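Methanogen homoaconitase large subunit (Methanocaldococcus jannaschii, PDB 4KP2) forms the iron-sulfur large subunit of a hydro-lyase that interconverts (R)-homocitrate and homoisocitrate through cis-homoaconitate, and assembles with a small subunit into a heterotetramer. Local coordinates at residues V128-D138 against H144-F154; D48-T57 against K76-N84. One frame throughout, in Å; residues are numbered along the deposited sequence.

Interaction 1 (V128-D138 against H144-F154)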
# COMPACT_ATOMS: atom_id res chain seq x y z
N VAL A 128 19.85 -7.89 -16.33
CA VAL A 128 19.98 -9.18 -17.00
C VAL A 128 20.28 -9.10 -18.50
O VAL A 128 19.45 -8.66 -19.29
CB VAL A 128 18.73 -10.05 -16.80
CG1 VAL A 128 18.88 -11.37 -17.54
CG2 VAL A 128 18.49 -10.30 -15.32
N LEU A 129 21.48 -9.55 -18.88
CA LEU A 129 21.87 -9.64 -20.28
C LEU A 129 21.84 -11.10 -20.73
O LEU A 129 21.96 -12.00 -19.90
CB LEU A 129 23.27 -9.06 -20.49
CG LEU A 129 23.41 -7.54 -20.43
CD1 LEU A 129 24.86 -7.14 -20.61
CD2 LEU A 129 22.53 -6.89 -21.49
N PRO A 130 21.66 -11.33 -22.04
CA PRO A 130 21.67 -12.70 -22.58
C PRO A 130 22.97 -13.44 -22.28
O PRO A 130 24.00 -12.80 -22.03
CB PRO A 130 21.53 -12.46 -24.09
CG PRO A 130 20.77 -11.19 -24.19
CD PRO A 130 21.27 -10.34 -23.05
N ASN A 131 22.91 -14.77 -22.31
CA ASN A 131 24.06 -15.64 -22.07
C ASN A 131 24.64 -15.58 -20.65
O ASN A 131 25.63 -16.25 -20.35
CB ASN A 131 25.17 -15.40 -23.11
CG ASN A 131 24.66 -15.50 -24.53
OD1 ASN A 131 23.68 -16.18 -24.81
ND2 ASN A 131 25.34 -14.82 -25.45
N MET A 132 24.02 -14.78 -19.79
CA MET A 132 24.48 -14.64 -18.41
C MET A 132 24.20 -15.88 -17.57
O MET A 132 23.44 -16.77 -17.97
CB MET A 132 23.82 -13.43 -17.74
CG MET A 132 24.56 -12.12 -17.91
SD MET A 132 23.86 -10.84 -16.85
CE MET A 132 24.94 -9.46 -17.20
N PHE A 133 24.82 -15.93 -16.40
CA PHE A 133 24.45 -16.89 -15.37
C PHE A 133 23.92 -16.11 -14.18
O PHE A 133 24.69 -15.54 -13.41
CB PHE A 133 25.65 -17.74 -14.96
CG PHE A 133 25.34 -18.77 -13.90
CD1 PHE A 133 24.87 -20.02 -14.26
CD2 PHE A 133 25.51 -18.48 -12.56
CE1 PHE A 133 24.58 -20.96 -13.29
CE2 PHE A 133 25.21 -19.42 -11.59
CZ PHE A 133 24.75 -20.66 -11.96
N VAL A 134 22.60 -16.08 -14.04
CA VAL A 134 21.96 -15.27 -13.01
C VAL A 134 21.56 -16.08 -11.78
O VAL A 134 20.71 -16.96 -11.85
CB VAL A 134 20.73 -14.52 -13.56
CG1 VAL A 134 20.07 -13.70 -12.46
CG2 VAL A 134 21.13 -13.64 -14.73
N ALA A 135 22.18 -15.77 -10.65
CA ALA A 135 21.87 -16.43 -9.39
C ALA A 135 21.04 -15.52 -8.51
O ALA A 135 21.33 -14.33 -8.38
CB ALA A 135 23.15 -16.84 -8.69
N GLY A 136 20.00 -16.07 -7.90
CA GLY A 136 19.11 -15.27 -7.08
C GLY A 136 18.60 -15.98 -5.84
O GLY A 136 18.38 -17.19 -5.84
N GLY A 137 18.41 -15.20 -4.77
CA GLY A 137 17.84 -15.72 -3.54
C GLY A 137 16.33 -15.69 -3.59
O GLY A 137 15.67 -15.11 -2.73
N ASP A 138 15.78 -16.32 -4.62
CA ASP A 138 14.34 -16.34 -4.83
C ASP A 138 13.98 -17.55 -5.69
O ASP A 138 14.71 -17.90 -6.62
CB ASP A 138 13.88 -15.05 -5.52
CG ASP A 138 12.38 -14.92 -5.57
OD1 ASP A 138 11.77 -15.40 -6.55
OD2 ASP A 138 11.80 -14.32 -4.63
N HIS A 144 14.34 -14.90 -15.50
CA HIS A 144 15.34 -14.23 -16.32
C HIS A 144 15.92 -15.13 -17.41
O HIS A 144 16.94 -14.81 -18.01
CB HIS A 144 16.46 -13.69 -15.43
CG HIS A 144 15.97 -12.92 -14.25
ND1 HIS A 144 15.40 -11.67 -14.35
CD2 HIS A 144 15.96 -13.23 -12.93
CE1 HIS A 144 15.06 -11.24 -13.15
NE2 HIS A 144 15.38 -12.17 -12.27
N GLY A 145 15.25 -16.25 -17.65
CA GLY A 145 15.63 -17.13 -18.74
C GLY A 145 15.01 -16.66 -20.04
O GLY A 145 15.28 -17.20 -21.11
N ALA A 146 14.18 -15.63 -19.93
CA ALA A 146 13.52 -15.05 -21.10
C ALA A 146 14.50 -14.18 -21.89
O ALA A 146 14.23 -13.79 -23.02
CB ALA A 146 12.32 -14.23 -20.67
N PHE A 147 15.63 -13.87 -21.26
CA PHE A 147 16.68 -13.09 -21.91
C PHE A 147 17.67 -14.00 -22.62
O PHE A 147 18.58 -13.53 -23.31
CB PHE A 147 17.41 -12.22 -20.88
CG PHE A 147 16.59 -11.08 -20.35
CD1 PHE A 147 15.71 -11.27 -19.30
CD2 PHE A 147 16.70 -9.82 -20.91
CE1 PHE A 147 14.96 -10.22 -18.82
CE2 PHE A 147 15.95 -8.77 -20.44
CZ PHE A 147 15.07 -8.96 -19.38
N GLY A 148 17.50 -15.30 -22.44
CA GLY A 148 18.41 -16.28 -23.02
C GLY A 148 19.59 -16.53 -22.11
O GLY A 148 20.69 -16.82 -22.56
N ALA A 149 19.35 -16.40 -20.80
CA ALA A 149 20.39 -16.61 -19.81
C ALA A 149 19.99 -17.69 -18.82
O ALA A 149 18.82 -17.81 -18.46
CB ALA A 149 20.70 -15.31 -19.09
N PHE A 150 20.96 -18.48 -18.38
CA PHE A 150 20.70 -19.53 -17.41
C PHE A 150 20.54 -18.92 -16.02
O PHE A 150 21.50 -18.45 -15.42
CB PHE A 150 21.84 -20.55 -17.41
CG PHE A 150 21.56 -21.77 -16.58
CD1 PHE A 150 20.92 -22.87 -17.12
CD2 PHE A 150 21.94 -21.81 -15.25
CE1 PHE A 150 20.66 -23.99 -16.34
CE2 PHE A 150 21.69 -22.92 -14.47
CZ PHE A 150 21.05 -24.01 -15.02
N ALA A 151 19.31 -18.94 -15.52
CA ALA A 151 19.01 -18.32 -14.24
C ALA A 151 18.26 -19.27 -13.30
O ALA A 151 17.20 -19.79 -13.66
CB ALA A 151 18.21 -17.04 -14.44
N THR A 152 18.81 -19.48 -12.12
CA THR A 152 18.20 -20.36 -11.12
C THR A 152 18.16 -19.70 -9.75
O THR A 152 18.84 -18.70 -9.51
CB THR A 152 18.94 -21.70 -11.01
OG1 THR A 152 20.34 -21.46 -10.78
CG2 THR A 152 18.78 -22.52 -12.28
N GLY A 153 17.36 -20.26 -8.85
CA GLY A 153 17.24 -19.73 -7.50
C GLY A 153 18.01 -20.54 -6.48
O GLY A 153 18.04 -21.77 -6.53
N PHE A 154 18.63 -19.84 -5.53
CA PHE A 154 19.42 -20.48 -4.50
C PHE A 154 18.91 -20.12 -3.11
O PHE A 154 18.21 -19.12 -2.93
CB PHE A 154 20.89 -20.09 -4.63
CG PHE A 154 21.53 -20.56 -5.90
CD1 PHE A 154 22.17 -21.78 -5.97
CD2 PHE A 154 21.49 -19.77 -7.04
CE1 PHE A 154 22.75 -22.22 -7.14
CE2 PHE A 154 22.08 -20.20 -8.22
CZ PHE A 154 22.71 -21.42 -8.27

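Interaction 2 (D48-T57 against K76-N84)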
# COMPACT_ATOMS: atom_id res chain seq x y z
N ASP A 48 27.48 -14.26 -13.10
CA ASP A 48 27.46 -12.94 -13.74
C ASP A 48 26.60 -11.95 -12.97
O ASP A 48 26.81 -10.74 -13.04
CB ASP A 48 26.95 -13.06 -15.17
CG ASP A 48 27.91 -13.78 -16.08
OD1 ASP A 48 29.13 -13.55 -15.94
OD2 ASP A 48 27.46 -14.58 -16.92
N LEU A 49 25.62 -12.46 -12.23
CA LEU A 49 24.68 -11.60 -11.51
C LEU A 49 24.11 -12.30 -10.28
O LEU A 49 23.55 -13.39 -10.37
CB LEU A 49 23.55 -11.16 -12.44
CG LEU A 49 22.75 -9.92 -12.05
CD1 LEU A 49 23.66 -8.71 -12.00
CD2 LEU A 49 21.61 -9.70 -13.02
N ALA A 50 24.26 -11.66 -9.12
CA ALA A 50 23.76 -12.21 -7.87
C ALA A 50 22.77 -11.25 -7.20
O ALA A 50 23.05 -10.06 -7.07
CB ALA A 50 24.91 -12.53 -6.93
N MET A 51 21.62 -11.77 -6.79
CA MET A 51 20.57 -10.93 -6.23
C MET A 51 19.82 -11.56 -5.05
O MET A 51 19.44 -12.73 -5.11
CB MET A 51 19.58 -10.51 -7.32
CG MET A 51 18.22 -10.07 -6.81
SD MET A 51 16.98 -11.38 -6.94
CE MET A 51 16.19 -11.23 -5.34
N THR A 52 19.63 -10.78 -4.00
CA THR A 52 18.81 -11.19 -2.86
C THR A 52 17.87 -10.06 -2.45
O THR A 52 18.22 -8.88 -2.56
CB THR A 52 19.67 -11.59 -1.65
OG1 THR A 52 20.66 -10.59 -1.41
CG2 THR A 52 20.36 -12.93 -1.90
N HIS A 53 16.67 -10.42 -2.00
CA HIS A 53 15.69 -9.42 -1.59
C HIS A 53 15.61 -9.27 -0.07
O HIS A 53 16.33 -9.94 0.66
CB HIS A 53 14.31 -9.74 -2.18
CG HIS A 53 13.82 -11.12 -1.85
ND1 HIS A 53 13.27 -11.44 -0.64
CD2 HIS A 53 13.80 -12.25 -2.59
CE1 HIS A 53 12.93 -12.72 -0.63
NE2 HIS A 53 13.24 -13.24 -1.81
N ASP A 54 14.71 -8.40 0.39
CA ASP A 54 14.59 -8.08 1.81
C ASP A 54 14.30 -9.28 2.70
O ASP A 54 14.52 -9.24 3.91
CB ASP A 54 13.53 -7.00 2.03
CG ASP A 54 12.18 -7.39 1.48
OD1 ASP A 54 12.13 -8.07 0.43
OD2 ASP A 54 11.15 -7.02 2.10
N GLY A 55 13.80 -10.35 2.10
CA GLY A 55 13.48 -11.56 2.84
C GLY A 55 14.63 -12.55 2.88
O GLY A 55 14.68 -13.42 3.75
N THR A 56 15.56 -12.41 1.94
CA THR A 56 16.68 -13.35 1.83
C THR A 56 18.05 -12.70 1.98
O THR A 56 19.04 -13.38 2.25
CB THR A 56 16.62 -14.14 0.51
OG1 THR A 56 16.54 -13.23 -0.59
CG2 THR A 56 15.42 -15.06 0.49
N THR A 57 18.11 -11.38 1.81
CA THR A 57 19.36 -10.64 2.01
C THR A 57 19.92 -10.76 3.44
O THR A 57 21.10 -11.05 3.61
CB THR A 57 19.24 -9.15 1.60
OG1 THR A 57 18.84 -9.06 0.23
CG2 THR A 57 20.58 -8.44 1.79
N LYS A 76 28.52 -6.75 -9.34
CA LYS A 76 27.76 -7.90 -9.82
C LYS A 76 26.64 -8.29 -8.85
O LYS A 76 25.92 -9.26 -9.09
CB LYS A 76 28.68 -9.10 -10.06
CG LYS A 76 29.20 -9.23 -11.48
CD LYS A 76 30.20 -8.14 -11.83
CE LYS A 76 30.79 -8.38 -13.21
NZ LYS A 76 31.48 -9.70 -13.29
N ILE A 77 26.51 -7.54 -7.76
CA ILE A 77 25.51 -7.83 -6.74
C ILE A 77 24.37 -6.82 -6.77
O ILE A 77 24.59 -5.61 -6.83
CB ILE A 77 26.13 -7.86 -5.34
CG1 ILE A 77 27.25 -8.90 -5.27
CG2 ILE A 77 25.08 -8.15 -4.28
CD1 ILE A 77 27.97 -8.94 -3.94
N VAL A 78 23.13 -7.32 -6.72
CA VAL A 78 21.95 -6.46 -6.72
C VAL A 78 21.06 -6.75 -5.51
O VAL A 78 20.73 -7.90 -5.24
CB VAL A 78 21.13 -6.63 -8.01
CG1 VAL A 78 19.86 -5.80 -7.95
CG2 VAL A 78 21.97 -6.26 -9.23
N VAL A 79 20.67 -5.70 -4.80
CA VAL A 79 19.76 -5.83 -3.67
C VAL A 79 18.51 -4.97 -3.88
O VAL A 79 18.61 -3.78 -4.16
CB VAL A 79 20.43 -5.44 -2.35
CG1 VAL A 79 19.45 -5.56 -1.19
CG2 VAL A 79 21.66 -6.30 -2.10
N ALA A 80 17.34 -5.59 -3.75
CA ALA A 80 16.08 -4.87 -3.95
C ALA A 80 15.01 -5.30 -2.95
O ALA A 80 14.73 -6.48 -2.78
CB ALA A 80 15.59 -5.07 -5.37
N PHE A 81 14.41 -4.31 -2.29
CA PHE A 81 13.34 -4.57 -1.33
C PHE A 81 11.99 -4.58 -2.05
O PHE A 81 11.66 -3.62 -2.76
CB PHE A 81 13.32 -3.51 -0.23
CG PHE A 81 14.57 -3.47 0.60
CD1 PHE A 81 15.48 -4.51 0.57
CD2 PHE A 81 14.83 -2.39 1.43
CE1 PHE A 81 16.63 -4.47 1.33
CE2 PHE A 81 15.98 -2.35 2.20
CZ PHE A 81 16.88 -3.39 2.15
N ASP A 82 11.23 -5.65 -1.88
CA ASP A 82 9.95 -5.78 -2.58
C ASP A 82 8.94 -6.65 -1.84
O ASP A 82 7.74 -6.41 -1.91
CB ASP A 82 10.18 -6.33 -3.99
CG ASP A 82 10.76 -7.74 -3.98
OD1 ASP A 82 11.50 -8.07 -3.03
OD2 ASP A 82 10.47 -8.50 -4.92
N HIS A 83 9.43 -7.65 -1.12
CA HIS A 83 8.56 -8.60 -0.44
C HIS A 83 7.75 -7.97 0.69
O HIS A 83 6.56 -8.24 0.84
CB HIS A 83 9.36 -9.79 0.09
CG HIS A 83 9.70 -10.81 -0.95
ND1 HIS A 83 10.35 -10.49 -2.12
CD2 HIS A 83 9.46 -12.14 -1.00
CE1 HIS A 83 10.51 -11.59 -2.84
NE2 HIS A 83 9.97 -12.60 -2.18
N ASN A 84 8.41 -7.14 1.49
CA ASN A 84 7.78 -6.54 2.66
C ASN A 84 7.89 -5.02 2.66
O ASN A 84 8.46 -4.43 3.59
CB ASN A 84 8.38 -7.11 3.94
CG ASN A 84 8.30 -8.62 4.01
OD1 ASN A 84 7.34 -9.18 4.53
ND2 ASN A 84 9.32 -9.29 3.47

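Interaction 1 (V128-D138 against H144-F154)
Phe133 and Phe150 leave the same face of two neighbouring parallel strands and run side by side, their rings meeting rim to rim with CE1 of Phe133 3.4 Å from CD2 of Phe150. The planes differ by only 13°, yet the centroids are 5.7 Å apart, so neither ring lies over the other. Both residues carry CG anti to the backbone N, which lays the two rings along one another. Farther along this face, CE2 of Phe154 approaches CB of Ala135 at 3.6 Å. On the opposite face CB of Val134 packs beside CB of Ala151. Before the strands begin, Val128 touches two rings with different branches: CG2 reaches ND1 of His144 at 3.5 Å, while CG1 meets CD1 of Phe147 and CB sits over a face of that ring, offset toward the rim.

A parallel ladder sets this register. Val134 N donates to Phe150 O, Thr152 N to Val134 O and Gly136 N to Thr152 O. Phe154 N then closes the ladder on Gly136 O at 2.7 Å. At the other end, the type II turn from Leu129 to Met132 presents Asn131 N to Gly148 O, 3.0 Å away, which it meets from above the carbonyl plane. Helix 119-126 packs Leu123 against Val128, Val134 and His144, while strand 167-180 and helix 156-165 meet the phenylalanine face.

Asp138 follows its strand, OD1 bonded to His120 NE2 and His140 N. Side chains across the strands are thus mainly apolar, and backbone bonds supply the polar part. The side chains of Asp138 and His144 lie about 6 Å from those of Cys383 and Cys323, predicted [4Fe-4S] ligands, so both residues probably border the cluster site.

Interaction 2 (D48-T57 against K76-N84)
Strands 49-53 and 77-80 run parallel, their axes 4.7 Å apart at closest approach and 21° apart in direction, and with helix 57-67 between them they make a beta-alpha-beta unit of a parallel alpha/beta sheet. Two nearly straight bonds fix the register: Ala50 N to Lys76 O at 2.9 Å, and Val78 N to Ala50 O at 2.8 Å. Thr52 N to Val78 O is weaker, and beyond it the regular ladder gives out, although the chains stay side by side as far as Asp54 and Phe81.

Along the strands the side chains meet lightly, CD1 of Leu49 approaching CG2 of Val78 on the face packed by Leu123 of helix 119-126. On the other face Thr52 OG1 bonds to Tyr163 OH.

The loops interact far more specifically. Asp54 holds CG between its backbone N and carbonyl carbon (chi1 57°), turning the carboxylate to the 82-84 loop. His83 N reaches OD1 from the syn side at 3.1 Å, and a long, weak bond from Asp82 N joins it. Asn84 N uses the syn lone pair of OD2, whereas Asn84 ND2 comes to that oxygen from above the carboxylate plane; Asn84 OD1 is bonded to Asn88 ND2, which helps set the amide. Donors on both oxygens should fix the group's rotation and offset its charge, although OD1 of Asp82 lies close by.

His53 and His83 stack face to face, planes at 7° and centroids 3.5 Å apart; Thr56 OG1 lies over the opposite face of His53. The side chain of His83 is about 4 Å from that of Cys383, a predicted [4Fe-4S] ligand, so the stack borders the probable cluster site. Asp82 positions His83: its OD2 takes Cys119 N, and His83 ND1, with the acceptor in its ring plane, donates to Asp82 OD1 at 2.8 Å.

In the fold
Interactions 1 and 2 are adjoining parts of one five-stranded parallel sheet of order 111-112, 77-80, 49-53, 133-136, 150-153, and both are buried. The neighbouring strands 49-53 and 133-136 join them: Ala135 N lies 2.8 Å from Leu49 O and Gly137 N 2.7 Å from Met51 O, probable hydrogen bonds. Interaction 1 includes an outermost strand and relies on aromatic and aliphatic side chains; interaction 2 lies inside the sheet and puts its side-chain specificity into carboxylate bonds and a histidine stack past the strand ends. Helices 119-126 and 156-165 touch both. The loops after strands 133-136, 49-53 and 77-80 converge, Asp138 touching His53 and His83, beside the predicted cluster cysteines.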